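Local coordinates for ribokinase RBSK (Mycobacterium tuberculosis, PDB 3GO6), which probably phosphorylates D-ribose at O-5, using ATP and a divalent metal such as magnesium, to give D-ribose 5-phosphate, at residues 146-151 with 249-254; 164-169 with 192-197; 272-277 with 293-298. All coordinates share one frame; numbering follows the deposited sequence.

Contacts 1 and 2 are two parts of the same layered alpha/beta core, with centres about 12 Å apart. Contact 1 sets the interior strand 146-149 against helix 246-257. Contact 2 falls within the chain interval that contact 1 spans, at the start of strand 195-199, where helix 155-167 faces the residues leading into it. Ile197 of contact 2 packs on Ala251 and Leu254 of contact 1. Contact 3 comes later in the chain, about 14 Å from contact 1 and 23 Å from contact 2 between centres, and adds helices 265-282 and 295-303. Helix 246-257, which carries the predicted catalytic base, thus packs on the sheet at Ile197 and, through Phe250 and Val253, on helix 265-282.

Contact 1: residues 146-151 with 249-254; sequences VLLTQL and VFAGVL
Leu148 of strand 146-149 faces Gly252 of helix 246-257 with their CA atoms 7.8 Å apart, a strand-to-helix approach in which the helix lies over one side of the sheet. This is the layered, Rossmann-like core of the ribokinase fold. The strand is an interior one, flanked by strands 21-25 and 171-175, and its backbone bonds to Cys23, Val171 and Met173 are spent inside the sheet. What remains for the helix is apolar packing, and on the strand's side it is carried by a single side chain. Leu148 points at the helix. Its CG, anti to the backbone N (chi1 173°), lies beside the carbonyl carbon, and CD2 is the methyl that touches the helix. Leucine suits the place because it is long enough to bridge the gap and has no polar group to satisfy. On the helix side small residues receive it. Ala251 turns its methyl toward the strand, 4.4 Å from Leu148 CD2, and the same leucine methyl lies 4.0 Å from Gly252 CA. Ile197 of strand 195-199 also packs on Ala251, so the helix rests on more than one strand. The helix begins in the signature region of PfkB kinases, and Asp248, the predicted proton acceptor, lies one turn before Gly252 on the same helix. At the centre, CD2 of Leu148 sits over the face of the peptide joining Ala251 to Gly252, 3.7 Å from Ala251 O.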
ATOM      1  N   VAL A 146     -16.948  18.400 -23.720  1.00 20.78           N
ATOM      2  CA  VAL A 146     -15.844  17.430 -23.827  1.00 19.10           C
ATOM      3  C   VAL A 146     -16.108  16.230 -22.911  1.00 18.08           C
ATOM      4  O   VAL A 146     -16.361  16.405 -21.716  1.00 17.58           O
ATOM      5  CB  VAL A 146     -14.484  18.069 -23.434  1.00 19.23           C
ATOM      6  CG1 VAL A 146     -13.329  17.045 -23.541  1.00 18.18           C
ATOM      7  CG2 VAL A 146     -14.173  19.307 -24.290  1.00 19.79           C
ATOM      8  N   LEU A 147     -16.076  15.028 -23.483  1.00 16.85           N
ATOM      9  CA  LEU A 147     -15.990  13.802 -22.688  1.00 16.84           C
ATOM     10  C   LEU A 147     -14.513  13.450 -22.480  1.00 16.24           C
ATOM     11  O   LEU A 147     -13.751  13.377 -23.434  1.00 16.05           O
ATOM     12  CB  LEU A 147     -16.707  12.623 -23.365  1.00 17.38           C
ATOM     13  CG  LEU A 147     -16.262  11.233 -22.858  1.00 19.34           C
ATOM     14  CD1 LEU A 147     -16.881  10.863 -21.524  1.00 19.54           C
ATOM     15  CD2 LEU A 147     -16.498  10.152 -23.872  1.00 22.73           C
ATOM     16  N   LEU A 148     -14.100  13.262 -21.228  1.00 15.23           N
ATOM     17  CA  LEU A 148     -12.759  12.774 -20.962  1.00 14.60           C
ATOM     18  C   LEU A 148     -12.848  11.424 -20.240  1.00 14.91           C
ATOM     19  O   LEU A 148     -13.541  11.291 -19.212  1.00 14.25           O
ATOM     20  CB  LEU A 148     -11.966  13.826 -20.160  1.00 14.49           C
ATOM     21  CG  LEU A 148     -10.587  13.433 -19.629  1.00 15.34           C
ATOM     22  CD1 LEU A 148      -9.628  13.076 -20.766  1.00 13.15           C
ATOM     23  CD2 LEU A 148     -10.012  14.537 -18.744  1.00 14.94           C
ATOM     24  N   THR A 149     -12.158  10.423 -20.774  1.00 14.36           N
ATOM     25  CA  THR A 149     -12.217   9.084 -20.208  1.00 14.82           C
ATOM     26  C   THR A 149     -10.824   8.438 -20.178  1.00 14.31           C
ATOM     27  O   THR A 149      -9.909   8.921 -20.848  1.00 15.03           O
ATOM     28  CB  THR A 149     -13.277   8.212 -20.962  1.00 15.11           C
ATOM     29  OG1 THR A 149     -13.603   7.062 -20.182  1.00 16.32           O
ATOM     30  CG2 THR A 149     -12.777   7.781 -22.326  1.00 14.17           C
ATOM     31  N   GLN A 150     -10.654   7.407 -19.350  1.00 13.96           N
ATOM     32  CA  GLN A 150      -9.390   6.653 -19.246  1.00 14.44           C
ATOM     33  C   GLN A 150      -9.755   5.187 -19.116  1.00 15.24           C
ATOM     34  O   GLN A 150     -10.933   4.836 -19.199  1.00 15.88           O
ATOM     35  CB  GLN A 150      -8.497   7.076 -18.046  1.00 13.76           C
ATOM     36  CG  GLN A 150      -8.654   8.543 -17.600  1.00 14.04           C
ATOM     37  CD  GLN A 150      -9.989   8.788 -16.868  1.00 13.47           C
ATOM     38  OE1 GLN A 150     -10.522   7.881 -16.227  1.00 14.28           O
ATOM     39  NE2 GLN A 150     -10.521  10.004 -16.971  1.00 12.49           N
ATOM     40  N   LEU A 151      -8.749   4.336 -18.920  1.00 15.04           N
ATOM     41  CA  LEU A 151      -8.936   2.912 -19.142  1.00 15.60           C
ATOM     42  C   LEU A 151      -8.817   2.022 -17.902  1.00 15.57           C
ATOM     43  O   LEU A 151      -8.604   0.806 -18.038  1.00 15.53           O
ATOM     44  CB  LEU A 151      -8.007   2.432 -20.281  1.00 15.05           C
ATOM     45  CG  LEU A 151      -7.951   3.272 -21.578  1.00 17.40           C
ATOM     46  CD1 LEU A 151      -6.963   2.680 -22.581  1.00 16.77           C
ATOM     47  CD2 LEU A 151      -9.327   3.415 -22.219  1.00 19.83           C
ATOM     48  N   VAL A 249      -3.345  15.891 -14.230  1.00 12.89           N
ATOM     49  CA  VAL A 249      -3.501  17.350 -14.294  1.00 12.70           C
ATOM     50  C   VAL A 249      -3.435  17.831 -15.747  1.00 13.39           C
ATOM     51  O   VAL A 249      -4.302  18.575 -16.210  1.00 13.88           O
ATOM     52  CB  VAL A 249      -2.468  18.104 -13.399  1.00 12.81           C
ATOM     53  CG1 VAL A 249      -2.609  19.622 -13.601  1.00 13.16           C
ATOM     54  CG2 VAL A 249      -2.692  17.763 -11.901  1.00 12.17           C
ATOM     55  N   PHE A 250      -2.413  17.390 -16.477  1.00 13.51           N
ATOM     56  CA  PHE A 250      -2.306  17.731 -17.908  1.00 13.25           C
ATOM     57  C   PHE A 250      -3.620  17.397 -18.640  1.00 12.96           C
ATOM     58  O   PHE A 250      -4.161  18.238 -19.364  1.00 13.17           O
ATOM     59  CB  PHE A 250      -1.107  16.990 -18.525  1.00 13.06           C
ATOM     60  CG  PHE A 250      -0.917  17.246 -20.007  1.00 14.05           C
ATOM     61  CD1 PHE A 250       0.073  18.138 -20.442  1.00 16.10           C
ATOM     62  CD2 PHE A 250      -1.702  16.582 -20.957  1.00 14.01           C
ATOM     63  CE1 PHE A 250       0.265  18.387 -21.816  1.00 14.28           C
ATOM     64  CE2 PHE A 250      -1.530  16.823 -22.332  1.00 16.64           C
ATOM     65  CZ  PHE A 250      -0.533  17.732 -22.760  1.00 15.14           C
ATOM     66  N   ALA A 251      -4.157  16.194 -18.418  1.00 14.02           N
ATOM     67  CA  ALA A 251      -5.345  15.727 -19.148  1.00 13.56           C
ATOM     68  C   ALA A 251      -6.587  16.540 -18.796  1.00 13.99           C
ATOM     69  O   ALA A 251      -7.363  16.933 -19.687  1.00 13.34           O
ATOM     70  CB  ALA A 251      -5.584  14.242 -18.886  1.00 14.22           C
ATOM     71  N   GLY A 252      -6.779  16.801 -17.501  1.00 13.33           N
ATOM     72  CA  GLY A 252      -7.956  17.557 -17.048  1.00 13.22           C
ATOM     73  C   GLY A 252      -7.920  18.979 -17.560  1.00 13.49           C
ATOM     74  O   GLY A 252      -8.948  19.529 -17.990  1.00 14.33           O
ATOM     75  N   VAL A 253      -6.740  19.589 -17.518  1.00 13.44           N
ATOM     76  CA  VAL A 253      -6.575  20.953 -18.063  1.00 14.03           C
ATOM     77  C   VAL A 253      -6.757  20.999 -19.587  1.00 14.39           C
ATOM     78  O   VAL A 253      -7.350  21.955 -20.119  1.00 14.78           O
ATOM     79  CB  VAL A 253      -5.224  21.581 -17.643  1.00 14.48           C
ATOM     80  CG1 VAL A 253      -4.994  22.940 -18.355  1.00 15.59           C
ATOM     81  CG2 VAL A 253      -5.205  21.748 -16.142  1.00 13.06           C
ATOM     82  N   LEU A 254      -6.262  19.978 -20.285  1.00 14.77           N
ATOM     83  CA  LEU A 254      -6.482  19.889 -21.721  1.00 15.30           C
ATOM     84  C   LEU A 254      -7.988  19.849 -22.012  1.00 15.70           C
ATOM     85  O   LEU A 254      -8.486  20.590 -22.889  1.00 15.94           O
ATOM     86  CB  LEU A 254      -5.758  18.684 -22.337  1.00 15.01           C
ATOM     87  CG  LEU A 254      -5.617  18.750 -23.862  1.00 14.75           C
ATOM     88  CD1 LEU A 254      -4.533  19.769 -24.237  1.00 15.56           C
ATOM     89  CD2 LEU A 254      -5.276  17.392 -24.468  1.00 14.51           C
TER

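Contact 2: residues 164-169 with 192-197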
ATOM      1  N   ALA A 164     -22.001   7.882 -27.201  1.00 27.66           N
ATOM      2  CA  ALA A 164     -23.015   8.858 -26.760  1.00 28.75           C
ATOM      3  C   ALA A 164     -22.526  10.298 -26.931  1.00 29.53           C
ATOM      4  O   ALA A 164     -23.207  11.124 -27.542  1.00 29.45           O
ATOM      5  CB  ALA A 164     -23.407   8.597 -25.326  1.00 28.91           C
ATOM      6  N   ALA A 165     -21.332  10.593 -26.416  1.00 30.24           N
ATOM      7  CA  ALA A 165     -20.745  11.918 -26.568  1.00 31.28           C
ATOM      8  C   ALA A 165     -20.654  12.333 -28.035  1.00 32.26           C
ATOM      9  O   ALA A 165     -20.990  13.464 -28.382  1.00 32.43           O
ATOM     10  CB  ALA A 165     -19.352  11.985 -25.910  1.00 31.17           C
ATOM     11  N   GLN A 166     -20.201  11.426 -28.893  1.00 33.59           N
ATOM     12  CA  GLN A 166     -20.010  11.778 -30.297  1.00 35.46           C
ATOM     13  C   GLN A 166     -21.322  12.077 -31.028  1.00 35.87           C
ATOM     14  O   GLN A 166     -21.374  12.977 -31.872  1.00 35.86           O
ATOM     15  CB  GLN A 166     -19.227  10.706 -31.045  1.00 35.85           C
ATOM     16  CG  GLN A 166     -18.448  11.295 -32.201  1.00 38.07           C
ATOM     17  CD  GLN A 166     -17.303  10.419 -32.621  1.00 39.85           C
ATOM     18  OE1 GLN A 166     -17.510   9.265 -32.988  1.00 41.18           O
ATOM     19  NE2 GLN A 166     -16.078  10.964 -32.579  1.00 39.95           N
ATOM     20  N   SER A 167     -22.374  11.331 -30.692  1.00 36.25           N
ATOM     21  CA  SER A 167     -23.702  11.599 -31.242  1.00 36.91           C
ATOM     22  C   SER A 167     -24.156  13.015 -30.933  1.00 36.95           C
ATOM     23  O   SER A 167     -24.802  13.650 -31.764  1.00 37.58           O
ATOM     24  CB  SER A 167     -24.725  10.597 -30.714  1.00 36.82           C
ATOM     25  OG  SER A 167     -24.480   9.320 -31.275  1.00 38.44           O
ATOM     26  N   ALA A 168     -23.804  13.505 -29.743  1.00 36.35           N
ATOM     27  CA  ALA A 168     -24.154  14.861 -29.307  1.00 35.90           C
ATOM     28  C   ALA A 168     -23.096  15.891 -29.713  1.00 35.52           C
ATOM     29  O   ALA A 168     -23.118  17.036 -29.244  1.00 35.90           O
ATOM     30  CB  ALA A 168     -24.388  14.889 -27.798  1.00 35.89           C
ATOM     31  N   ASP A 169     -22.200  15.475 -30.608  1.00 34.50           N
ATOM     32  CA  ASP A 169     -21.068  16.279 -31.107  1.00 34.06           C
ATOM     33  C   ASP A 169     -20.179  16.884 -30.009  1.00 31.80           C
ATOM     34  O   ASP A 169     -19.644  17.983 -30.169  1.00 31.96           O
ATOM     35  CB  ASP A 169     -21.509  17.328 -32.160  1.00 35.52           C
ATOM     36  CG  ASP A 169     -20.318  17.935 -32.953  1.00 39.19           C
ATOM     37  OD1 ASP A 169     -19.389  17.186 -33.379  1.00 43.78           O
ATOM     38  OD2 ASP A 169     -20.314  19.180 -33.154  1.00 44.17           O
ATOM     39  N   ILE A 192     -12.915   6.083 -33.199  1.00 22.47           N
ATOM     40  CA  ILE A 192     -13.743   7.281 -33.032  1.00 22.33           C
ATOM     41  C   ILE A 192     -13.175   8.404 -32.137  1.00 21.48           C
ATOM     42  O   ILE A 192     -13.747   9.494 -32.091  1.00 21.72           O
ATOM     43  CB  ILE A 192     -15.201   6.924 -32.569  1.00 22.62           C
ATOM     44  CG1 ILE A 192     -15.206   6.246 -31.192  1.00 22.62           C
ATOM     45  CG2 ILE A 192     -15.900   6.027 -33.608  1.00 23.34           C
ATOM     46  CD1 ILE A 192     -16.598   6.139 -30.561  1.00 23.24           C
ATOM     47  N   ALA A 193     -12.078   8.157 -31.422  1.00 20.34           N
ATOM     48  CA  ALA A 193     -11.507   9.199 -30.535  1.00 19.39           C
ATOM     49  C   ALA A 193     -11.069  10.431 -31.325  1.00 18.76           C
ATOM     50  O   ALA A 193     -10.397  10.298 -32.346  1.00 19.02           O
ATOM     51  CB  ALA A 193     -10.311   8.639 -29.724  1.00 18.62           C
ATOM     52  N   ASP A 194     -11.439  11.611 -30.839  1.00 17.80           N
ATOM     53  CA  ASP A 194     -10.987  12.878 -31.385  1.00 18.33           C
ATOM     54  C   ASP A 194      -9.552  13.182 -30.924  1.00 17.69           C
ATOM     55  O   ASP A 194      -8.703  13.596 -31.727  1.00 17.21           O
ATOM     56  CB  ASP A 194     -11.931  14.024 -30.977  1.00 18.68           C
ATOM     57  CG  ASP A 194     -13.340  13.885 -31.582  1.00 22.21           C
ATOM     58  OD1 ASP A 194     -13.442  13.585 -32.794  1.00 20.77           O
ATOM     59  OD2 ASP A 194     -14.351  14.062 -30.840  1.00 23.46           O
ATOM     60  N   VAL A 195      -9.302  12.993 -29.624  1.00 16.57           N
ATOM     61  CA  VAL A 195      -8.030  13.345 -28.980  1.00 15.08           C
ATOM     62  C   VAL A 195      -7.636  12.163 -28.123  1.00 15.27           C
ATOM     63  O   VAL A 195      -8.489  11.608 -27.417  1.00 14.86           O
ATOM     64  CB  VAL A 195      -8.188  14.589 -28.030  1.00 15.44           C
ATOM     65  CG1 VAL A 195      -6.838  15.034 -27.422  1.00 13.55           C
ATOM     66  CG2 VAL A 195      -8.847  15.738 -28.744  1.00 15.27           C
ATOM     67  N   VAL A 196      -6.363  11.765 -28.200  1.00 14.54           N
ATOM     68  CA  VAL A 196      -5.816  10.753 -27.320  1.00 14.54           C
ATOM     69  C   VAL A 196      -4.604  11.347 -26.632  1.00 15.28           C
ATOM     70  O   VAL A 196      -3.748  11.961 -27.290  1.00 15.27           O
ATOM     71  CB  VAL A 196      -5.437   9.440 -28.044  1.00 14.60           C
ATOM     72  CG1 VAL A 196      -4.811   8.460 -27.066  1.00 14.12           C
ATOM     73  CG2 VAL A 196      -6.679   8.810 -28.649  1.00 14.15           C
ATOM     74  N   ILE A 197      -4.561  11.182 -25.305  1.00 14.35           N
ATOM     75  CA  ILE A 197      -3.449  11.658 -24.473  1.00 14.45           C
ATOM     76  C   ILE A 197      -2.780  10.434 -23.945  1.00 14.36           C
ATOM     77  O   ILE A 197      -3.436   9.549 -23.379  1.00 13.56           O
ATOM     78  CB  ILE A 197      -3.951  12.518 -23.283  1.00 13.88           C
ATOM     79  CG1 ILE A 197      -4.799  13.691 -23.794  1.00 14.86           C
ATOM     80  CG2 ILE A 197      -2.772  13.002 -22.389  1.00 14.45           C
ATOM     81  CD1 ILE A 197      -5.722  14.313 -22.709  1.00 16.50           C
TER
HETATM   82  O   HOH W   1     -17.117  14.110 -31.495  1.00 47.77           O
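Gln166, near the end of helix 155-167, reaches across to Ile192 and grips its backbone. The tight part lies here: Gln166 NE2 donates to Ile192 O at 2.8 Å. The bond is somewhat bent, 141° at the hydrogen. The donor approaches in the carbonyl plane, while the acceptor is tilted 25° from the glutamine's amide plane. Beside it, Gln166 OE1 presses on Ile192 CB, 3.3 Å away, so one end of the amide is bonded and the other packs on a branched apolar side chain. A glutamine fits because CG anti to the backbone N and an extended chain beyond it carry the amide over the gap to Ile192.

The other side is looser and wet. Asp194 OD1 stays 3.7 Å from Gln166 NE2, and the carboxylate plane is turned 58° from the amide. A water bridges instead, donating to Asp194 OD2 at 2.8 Å and accepting only weakly from Gln166 NE2. The firmer anchor of Asp194 OD2 is the backbone N of Val172, in strand 171-175. The helix itself ends in a Schellman motif with Asp169, at positive phi, as the C-prime residue. Strands 146-149, 171-175 and 195-199 run parallel, joined through helices 155-167 and 183-192: the contact ties neighbouring connections of the repeated beta-alpha-beta crossovers of a Rossmann-like sheet.

Contact 3: residues 272-277 with 293-298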
ATOM      1  N   LEU A 272      -3.016  23.061 -25.420  1.00 18.85           N
ATOM      2  CA  LEU A 272      -1.748  22.328 -25.208  1.00 19.08           C
ATOM      3  C   LEU A 272      -0.747  23.085 -24.336  1.00 18.61           C
ATOM      4  O   LEU A 272      -0.144  22.497 -23.427  1.00 18.16           O
ATOM      5  CB  LEU A 272      -1.117  21.913 -26.551  1.00 18.67           C
ATOM      6  CG  LEU A 272      -1.885  20.880 -27.403  1.00 20.59           C
ATOM      7  CD1 LEU A 272      -1.479  20.965 -28.874  1.00 22.46           C
ATOM      8  CD2 LEU A 272      -1.667  19.444 -26.886  1.00 20.20           C
ATOM      9  N   ARG A 273      -0.589  24.389 -24.597  1.00 18.81           N
ATOM     10  CA  ARG A 273       0.294  25.238 -23.780  1.00 19.04           C
ATOM     11  C   ARG A 273      -0.144  25.271 -22.318  1.00 18.62           C
ATOM     12  O   ARG A 273       0.685  25.162 -21.418  1.00 18.07           O
ATOM     13  CB  ARG A 273       0.384  26.665 -24.340  1.00 19.14           C
ATOM     14  CG  ARG A 273       1.296  26.732 -25.565  1.00 21.25           C
ATOM     15  CD  ARG A 273       1.195  28.050 -26.319  1.00 25.05           C
ATOM     16  NE  ARG A 273       2.115  28.030 -27.457  1.00 27.71           N
ATOM     17  CZ  ARG A 273       2.152  28.928 -28.445  1.00 30.85           C
ATOM     18  NH1 ARG A 273       1.297  29.945 -28.471  1.00 31.32           N
ATOM     19  NH2 ARG A 273       3.056  28.800 -29.420  1.00 31.33           N
ATOM     20  N   ARG A 274      -1.441  25.443 -22.093  1.00 18.12           N
ATOM     21  CA  ARG A 274      -1.976  25.520 -20.737  1.00 18.25           C
ATOM     22  C   ARG A 274      -1.822  24.179 -20.018  1.00 17.45           C
ATOM     23  O   ARG A 274      -1.447  24.141 -18.854  1.00 17.82           O
ATOM     24  CB  ARG A 274      -3.436  25.971 -20.777  1.00 18.03           C
ATOM     25  CG  ARG A 274      -3.563  27.458 -21.194  1.00 18.86           C
ATOM     26  CD  ARG A 274      -4.997  27.958 -21.252  1.00 19.89           C
ATOM     27  NE  ARG A 274      -5.571  28.041 -19.915  1.00 23.79           N
ATOM     28  CZ  ARG A 274      -5.337  29.021 -19.041  1.00 26.23           C
ATOM     29  NH1 ARG A 274      -4.529  30.034 -19.363  1.00 26.94           N
ATOM     30  NH2 ARG A 274      -5.903  28.980 -17.833  1.00 25.58           N
ATOM     31  N   ALA A 275      -2.101  23.085 -20.722  1.00 16.86           N
ATOM     32  CA  ALA A 275      -1.980  21.747 -20.141  1.00 17.15           C
ATOM     33  C   ALA A 275      -0.518  21.464 -19.782  1.00 17.38           C
ATOM     34  O   ALA A 275      -0.226  20.924 -18.701  1.00 16.68           O
ATOM     35  CB  ALA A 275      -2.559  20.669 -21.106  1.00 16.25           C
ATOM     36  N   CYS A 276       0.406  21.871 -20.659  1.00 17.42           N
ATOM     37  CA  CYS A 276       1.845  21.699 -20.392  1.00 17.93           C
ATOM     38  C   CYS A 276       2.276  22.481 -19.153  1.00 16.86           C
ATOM     39  O   CYS A 276       2.984  21.943 -18.298  1.00 16.37           O
ATOM     40  CB  CYS A 276       2.706  22.102 -21.608  1.00 17.79           C
ATOM     41  SG  CYS A 276       2.812  20.833 -22.870  1.00 21.59           S
ATOM     42  N   ALA A 277       1.827  23.731 -19.041  1.00 17.13           N
ATOM     43  CA  ALA A 277       2.153  24.546 -17.871  1.00 16.66           C
ATOM     44  C   ALA A 277       1.581  23.963 -16.592  1.00 17.19           C
ATOM     45  O   ALA A 277       2.267  23.919 -15.575  1.00 17.73           O
ATOM     46  CB  ALA A 277       1.681  26.006 -18.049  1.00 17.49           C
ATOM     47  N   PRO A 293      -3.225  22.927 -10.214  1.00 20.00           N
ATOM     48  CA  PRO A 293      -3.197  24.347  -9.940  1.00 20.85           C
ATOM     49  C   PRO A 293      -4.509  25.041 -10.311  1.00 21.48           C
ATOM     50  O   PRO A 293      -5.288  24.547 -11.145  1.00 21.19           O
ATOM     51  CB  PRO A 293      -2.061  24.837 -10.849  1.00 20.74           C
ATOM     52  CG  PRO A 293      -2.165  23.954 -12.032  1.00 20.54           C
ATOM     53  CD  PRO A 293      -2.489  22.594 -11.452  1.00 20.15           C
ATOM     54  N   ALA A 294      -4.742  26.196  -9.702  1.00 23.31           N
ATOM     55  CA  ALA A 294      -5.895  27.028 -10.057  1.00 24.01           C
ATOM     56  C   ALA A 294      -5.658  27.681 -11.414  1.00 24.86           C
ATOM     57  O   ALA A 294      -4.502  27.803 -11.863  1.00 24.76           O
ATOM     58  CB  ALA A 294      -6.163  28.085  -8.963  1.00 25.05           C
ATOM     59  N   ALA A 295      -6.737  28.087 -12.078  1.00 25.05           N
ATOM     60  CA  ALA A 295      -6.631  28.699 -13.401  1.00 26.54           C
ATOM     61  C   ALA A 295      -5.665  29.899 -13.392  1.00 27.45           C
ATOM     62  O   ALA A 295      -4.870  30.077 -14.325  1.00 27.18           O
ATOM     63  CB  ALA A 295      -8.000  29.126 -13.902  1.00 26.65           C
ATOM     64  N   ALA A 296      -5.737  30.707 -12.330  1.00 27.81           N
ATOM     65  CA  ALA A 296      -4.892  31.896 -12.224  1.00 28.62           C
ATOM     66  C   ALA A 296      -3.409  31.544 -12.109  1.00 28.55           C
ATOM     67  O   ALA A 296      -2.562  32.282 -12.622  1.00 29.37           O
ATOM     68  CB  ALA A 296      -5.331  32.757 -11.057  1.00 28.81           C
ATOM     69  N   ALA A 297      -3.092  30.425 -11.446  1.00 27.88           N
ATOM     70  CA  ALA A 297      -1.708  29.932 -11.375  1.00 27.75           C
ATOM     71  C   ALA A 297      -1.179  29.488 -12.744  1.00 27.77           C
ATOM     72  O   ALA A 297      -0.002  29.691 -13.059  1.00 27.21           O
ATOM     73  CB  ALA A 297      -1.575  28.798 -10.354  1.00 27.77           C
ATOM     74  N   ILE A 298      -2.050  28.868 -13.539  1.00 27.65           N
ATOM     75  CA  ILE A 298      -1.716  28.465 -14.902  1.00 27.71           C
ATOM     76  C   ILE A 298      -1.395  29.719 -15.744  1.00 28.56           C
ATOM     77  O   ILE A 298      -0.353  29.779 -16.418  1.00 27.85           O
ATOM     78  CB  ILE A 298      -2.870  27.648 -15.552  1.00 27.58           C
ATOM     79  CG1 ILE A 298      -3.105  26.325 -14.786  1.00 27.55           C
ATOM     80  CG2 ILE A 298      -2.585  27.372 -17.025  1.00 26.22           C
ATOM     81  CD1 ILE A 298      -4.423  25.626 -15.165  1.00 26.85           C
TER
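Arg274, on helix 265-282, stretches across to Ala295 and Ile298 in the first turn of helix 295-303, so the meeting is between the two C-terminal helices of the fold. Pro293 comes first in the second segment. It lies in the loop before the helix and packs on Ala278 and Leu281 of helix 265-282 and on Val249, a suitable place for a rigid apolar residue. Ala294 is the N-cap, and its carbonyl receives the N of Ile298 at 3.2 Å, closing the first turn. Ala295 approaches next: its carbonyl O stands 3.8 Å from Arg274 NH2, a near approach without a bond, and its methyl, 4.5 Å from Arg274 NH2, is small enough to sit beside the guanidinium. Ile298, one turn on from Ala294, does most of the covering. Its CG2, anti to the backbone N, lies over the centre of one face of the Arg274 guanidinium, 3.7 Å above the plane, and the two side chains cross at about a right angle. The same methyl is 4.6 Å from Ala277 CB, and Leu302 further along the helix touches both Arg274 and Ala277.

The arginine's bend at chi3 (69°) turns its flat end so that the face meets the methyl while its nitrogens bond to other partners. Arg274 NH1 forms a salt bridge with Asp299 OD1, next to Ile298, and NE has a weak bond to Asn257 OD1. The chemistry is therefore divided: carbon covers the arginine's face, while Asp299, fastening helix to helix, probably offsets part of a locally positive cluster, since Arg270 is close by.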